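Local coordinates for metallo-beta-lactamase (Serratia marcescens, PDB 6K4X), which hydrolyses the beta-lactam ring of antibiotics at a two-zinc active site, as a subclass B3 metallo-beta-lactamase, probably giving its host resistance, at residues F114-N119 with V179-Y184. Residues are numbered along the deposited sequence; the frame is centred on the assembly and turned at random.
Sequences FGSLSN and VSADSY. With D0U (4-azanyl-2-sulfanyl-benzoic acid), chain E.
Two loops at the mouth of the dizinc active site meet where Ala181, in 179-184, presses its methyl group against the backbone of Phe114 in the loop 114-119. Ala181 CB lies 3.5 Å from the carbonyl O of Phe114, and the small side chain suits so close an approach to backbone. In one of the two conformers of Ser116, OG comes no nearer than 4.2 Å to Ala181 CA, a loose contact; there the hydroxyl is hydrogen-bonded within its own loop, to the backbone carbonyl O of Gln113. Gly115 suits its place because its backbone angles (phi 110°, psi -20°) would jam a side chain against the preceding carbonyl. Ala181 N also donates a backbone hydrogen bond to Pro112, in the loop leading into 114-119.

Ala181 also opens a type I beta turn ending at Tyr184. Its carbonyl O accepts Tyr184 N at 3.2 Å and Ser180 OG at 2.8 Å from opposite faces of the carbonyl plane, so two bonds grip one acceptor. Serine suits position 180 because its hydroxyl also bonds Arg256 NH2 of helix 241-260. Towards the zinc ions, Val179 lays its branched, apolar end against the inhibitor: CG1 is 3.8 Å from ring atom C1, while CG2, anti to the backbone N, comes 3.6 Å from the amino N1. Val179 thus forms part of the inhibitor pocket's wall, in the loop after strand 166-173 of the alpha-beta/beta-alpha metallo-beta-lactamase fold.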
ATOM      1  N   PHE A 114     -10.185 -12.129 -10.874  1.00  7.01           N
ATOM      2  CA  PHE A 114     -10.262 -12.084 -12.323  1.00  7.72           C
ATOM      3  C   PHE A 114     -11.667 -12.475 -12.790  1.00  8.15           C
ATOM      4  O   PHE A 114     -12.234 -13.506 -12.374  1.00  9.25           O
ATOM      5  CB  PHE A 114      -9.249 -13.042 -12.943  1.00  7.99           C
ATOM      6  CG  PHE A 114      -9.188 -12.979 -14.444  1.00  8.65           C
ATOM      7  CD1 PHE A 114      -8.437 -11.997 -15.075  1.00 10.09           C
ATOM      8  CD2 PHE A 114      -9.866 -13.903 -15.217  1.00  9.96           C
ATOM      9  CE1 PHE A 114      -8.357 -11.954 -16.462  1.00 11.47           C
ATOM     10  CE2 PHE A 114      -9.808 -13.829 -16.602  1.00 10.79           C
ATOM     11  CZ  PHE A 114      -9.049 -12.864 -17.222  1.00 11.90           C
ATOM     12  N   GLY A 115     -12.214 -11.631 -13.663  1.00  8.71           N
ATOM     13  CA  GLY A 115     -13.606 -11.726 -14.114  1.00 10.51           C
ATOM     14  C   GLY A 115     -14.435 -10.583 -13.571  1.00 11.14           C
ATOM     15  O   GLY A 115     -15.516 -10.274 -14.111  1.00 14.47           O
ATOM     16  N   SER A 116     -13.948  -9.948 -12.501  1.00 10.09           N
ATOM     17  CA  SER A 116     -14.718  -8.950 -11.782  0.50  9.86           C
ATOM     18  C   SER A 116     -13.924  -7.652 -11.594  1.00 10.47           C
ATOM     19  O   SER A 116     -14.428  -6.706 -11.000  1.00 13.67           O
ATOM     20  CB  SER A 116     -15.209  -9.484 -10.456  0.50  9.24           C
ATOM     21  OG  SER A 116     -14.142  -9.605  -9.524  0.50  8.83           O
ATOM     22  N   LEU A 117     -12.704  -7.573 -12.133  1.00  9.54           N
ATOM     23  CA  LEU A 117     -11.852  -6.401 -11.918  1.00  9.39           C
ATOM     24  C   LEU A 117     -12.036  -5.394 -13.050  1.00  9.73           C
ATOM     25  O   LEU A 117     -12.259  -5.787 -14.199  1.00 12.87           O
ATOM     26  CB  LEU A 117     -10.379  -6.813 -11.832  1.00  8.75           C
ATOM     27  CG  LEU A 117     -10.019  -7.645 -10.608  1.00  8.43           C
ATOM     28  CD1 LEU A 117      -8.702  -8.382 -10.819  1.00  9.42           C
ATOM     29  CD2 LEU A 117      -9.967  -6.765  -9.367  1.00  9.71           C
ATOM     30  N   SER A 118     -11.869  -4.114 -12.718  1.00  9.75           N
ATOM     31  CA  SER A 118     -11.871  -3.070 -13.721  1.00  9.80           C
ATOM     32  C   SER A 118     -10.428  -2.720 -14.076  1.00  8.24           C
ATOM     33  O   SER A 118      -9.569  -2.584 -13.206  1.00  9.31           O
ATOM     34  CB  SER A 118     -12.615  -1.856 -13.246  1.00 13.56           C
ATOM     35  OG  SER A 118     -13.973  -2.176 -12.966  1.00 19.97           O
ATOM     36  N   ASN A 119     -10.163  -2.536 -15.358  1.00  8.38           N
ATOM     37  CA  ASN A 119      -8.854  -2.134 -15.824  1.00  7.94           C
ATOM     38  C   ASN A 119      -8.544  -0.707 -15.386  1.00  7.17           C
ATOM     39  O   ASN A 119      -9.436   0.056 -15.021  1.00  9.36           O
ATOM     40  CB  ASN A 119      -8.748  -2.221 -17.340  1.00  8.33           C
ATOM     41  CG  ASN A 119      -8.970  -3.621 -17.868  1.00  9.32           C
ATOM     42  OD1 ASN A 119      -8.901  -4.615 -17.148  1.00 10.27           O
ATOM     43  ND2 ASN A 119      -9.180  -3.706 -19.166  1.00 11.54           N
ATOM     44  N   VAL A 179     -10.603 -12.401  -1.415  1.00  7.71           N
ATOM     45  CA  VAL A 179     -11.832 -11.924  -2.092  1.00  7.52           C
ATOM     46  C   VAL A 179     -11.748 -12.432  -3.525  1.00  7.72           C
ATOM     47  O   VAL A 179     -10.677 -12.601  -4.069  1.00  8.83           O
ATOM     48  CB  VAL A 179     -11.945 -10.390  -2.012  1.00  8.83           C
ATOM     49  CG1 VAL A 179     -10.683  -9.721  -2.505  1.00  9.68           C
ATOM     50  CG2 VAL A 179     -13.135  -9.772  -2.736  1.00 11.25           C
ATOM     51  N   SER A 180     -12.885 -12.736  -4.138  1.00  7.70           N
ATOM     52  CA  SER A 180     -12.817 -13.341  -5.460  1.00  7.99           C
ATOM     53  C   SER A 180     -14.064 -13.036  -6.273  1.00  7.68           C
ATOM     54  O   SER A 180     -15.076 -12.592  -5.759  1.00  8.58           O
ATOM     55  CB  SER A 180     -12.642 -14.825  -5.360  1.00  8.37           C
ATOM     56  OG  SER A 180     -13.866 -15.468  -4.986  1.00  8.00           O
ATOM     57  N   ALA A 181     -13.965 -13.382  -7.553  1.00  7.87           N
ATOM     58  CA  ALA A 181     -15.130 -13.510  -8.416  1.00  8.15           C
ATOM     59  C   ALA A 181     -16.005 -14.668  -7.918  1.00  8.54           C
ATOM     60  O   ALA A 181     -15.542 -15.581  -7.249  1.00  8.10           O
ATOM     61  CB  ALA A 181     -14.696 -13.769  -9.845  1.00  8.55           C
ATOM     62  N   ASP A 182     -17.273 -14.653  -8.330  1.00  9.58           N
ATOM     63  CA  ASP A 182     -18.237 -15.679  -7.960  1.00  9.56           C
ATOM     64  C   ASP A 182     -17.774 -17.064  -8.433  1.00  9.44           C
ATOM     65  O   ASP A 182     -18.121 -18.073  -7.807  1.00  9.87           O
ATOM     66  CB  ASP A 182     -19.621 -15.356  -8.535  1.00 11.70           C
ATOM     67  CG  ASP A 182     -20.329 -14.247  -7.777  1.00 15.95           C
ATOM     68  OD1 ASP A 182     -19.893 -13.932  -6.658  1.00 14.17           O
ATOM     69  OD2 ASP A 182     -21.322 -13.703  -8.309  1.00 22.70           O
ATOM     70  N   SER A 183     -17.031 -17.136  -9.539  1.00  9.25           N
ATOM     71  CA  SER A 183     -16.632 -18.399 -10.161  1.00  9.19           C
ATOM     72  C   SER A 183     -15.384 -19.019  -9.525  1.00  9.74           C
ATOM     73  O   SER A 183     -14.928 -20.048 -10.001  1.00 10.91           O
ATOM     74  CB  SER A 183     -16.415 -18.152 -11.632  1.00  9.93           C
ATOM     75  OG  SER A 183     -15.423 -17.146 -11.789  1.00 10.75           O
ATOM     76  N   TYR A 184     -14.804 -18.378  -8.501  1.00  8.43           N
ATOM     77  CA  TYR A 184     -13.508 -18.809  -7.966  1.00  7.95           C
ATOM     78  C   TYR A 184     -13.650 -19.514  -6.616  1.00  7.30           C
ATOM     79  O   TYR A 184     -14.339 -19.011  -5.713  1.00  9.10           O
ATOM     80  CB  TYR A 184     -12.628 -17.587  -7.766  1.00  8.22           C
ATOM     81  CG  TYR A 184     -11.191 -17.864  -7.426  1.00  7.77           C
ATOM     82  CD1 TYR A 184     -10.267 -18.017  -8.431  1.00  8.35           C
ATOM     83  CD2 TYR A 184     -10.756 -17.902  -6.116  1.00  8.13           C
ATOM     84  CE1 TYR A 184      -8.931 -18.230  -8.149  1.00  7.99           C
ATOM     85  CE2 TYR A 184      -9.424 -18.077  -5.819  1.00  8.41           C
ATOM     86  CZ  TYR A 184      -8.507 -18.247  -6.835  1.00  8.24           C
ATOM     87  OH  TYR A 184      -7.179 -18.423  -6.518  1.00  8.46           O
TER
HETATM   88  O2  D0U E 304      -7.527  -4.129  -1.197  1.00  6.85           O
HETATM   89  C7  D0U E 304      -8.403  -4.903  -0.753  1.00  6.52           C
HETATM   90  O1  D0U E 304      -8.288  -5.470   0.373  1.00  7.73           O
HETATM   91  C3  D0U E 304      -9.625  -5.217  -1.540  1.00  6.68           C
HETATM   92  C2  D0U E 304     -10.659  -5.895  -0.837  1.00  7.58           C
HETATM   93  C4  D0U E 304      -9.801  -4.870  -2.891  1.00  6.72           C
HETATM   94  S1  D0U E 304      -8.772  -3.967  -3.910  1.00  6.27           S
HETATM   95  C5  D0U E 304     -11.014  -5.266  -3.500  1.00  7.61           C
HETATM   96  C6  D0U E 304     -12.023  -5.948  -2.817  1.00  8.26           C
HETATM   97  N1  D0U E 304     -13.216  -6.284  -3.444  1.00 11.20           N
HETATM   98  C1  D0U E 304     -11.843  -6.232  -1.493  1.00  8.04           C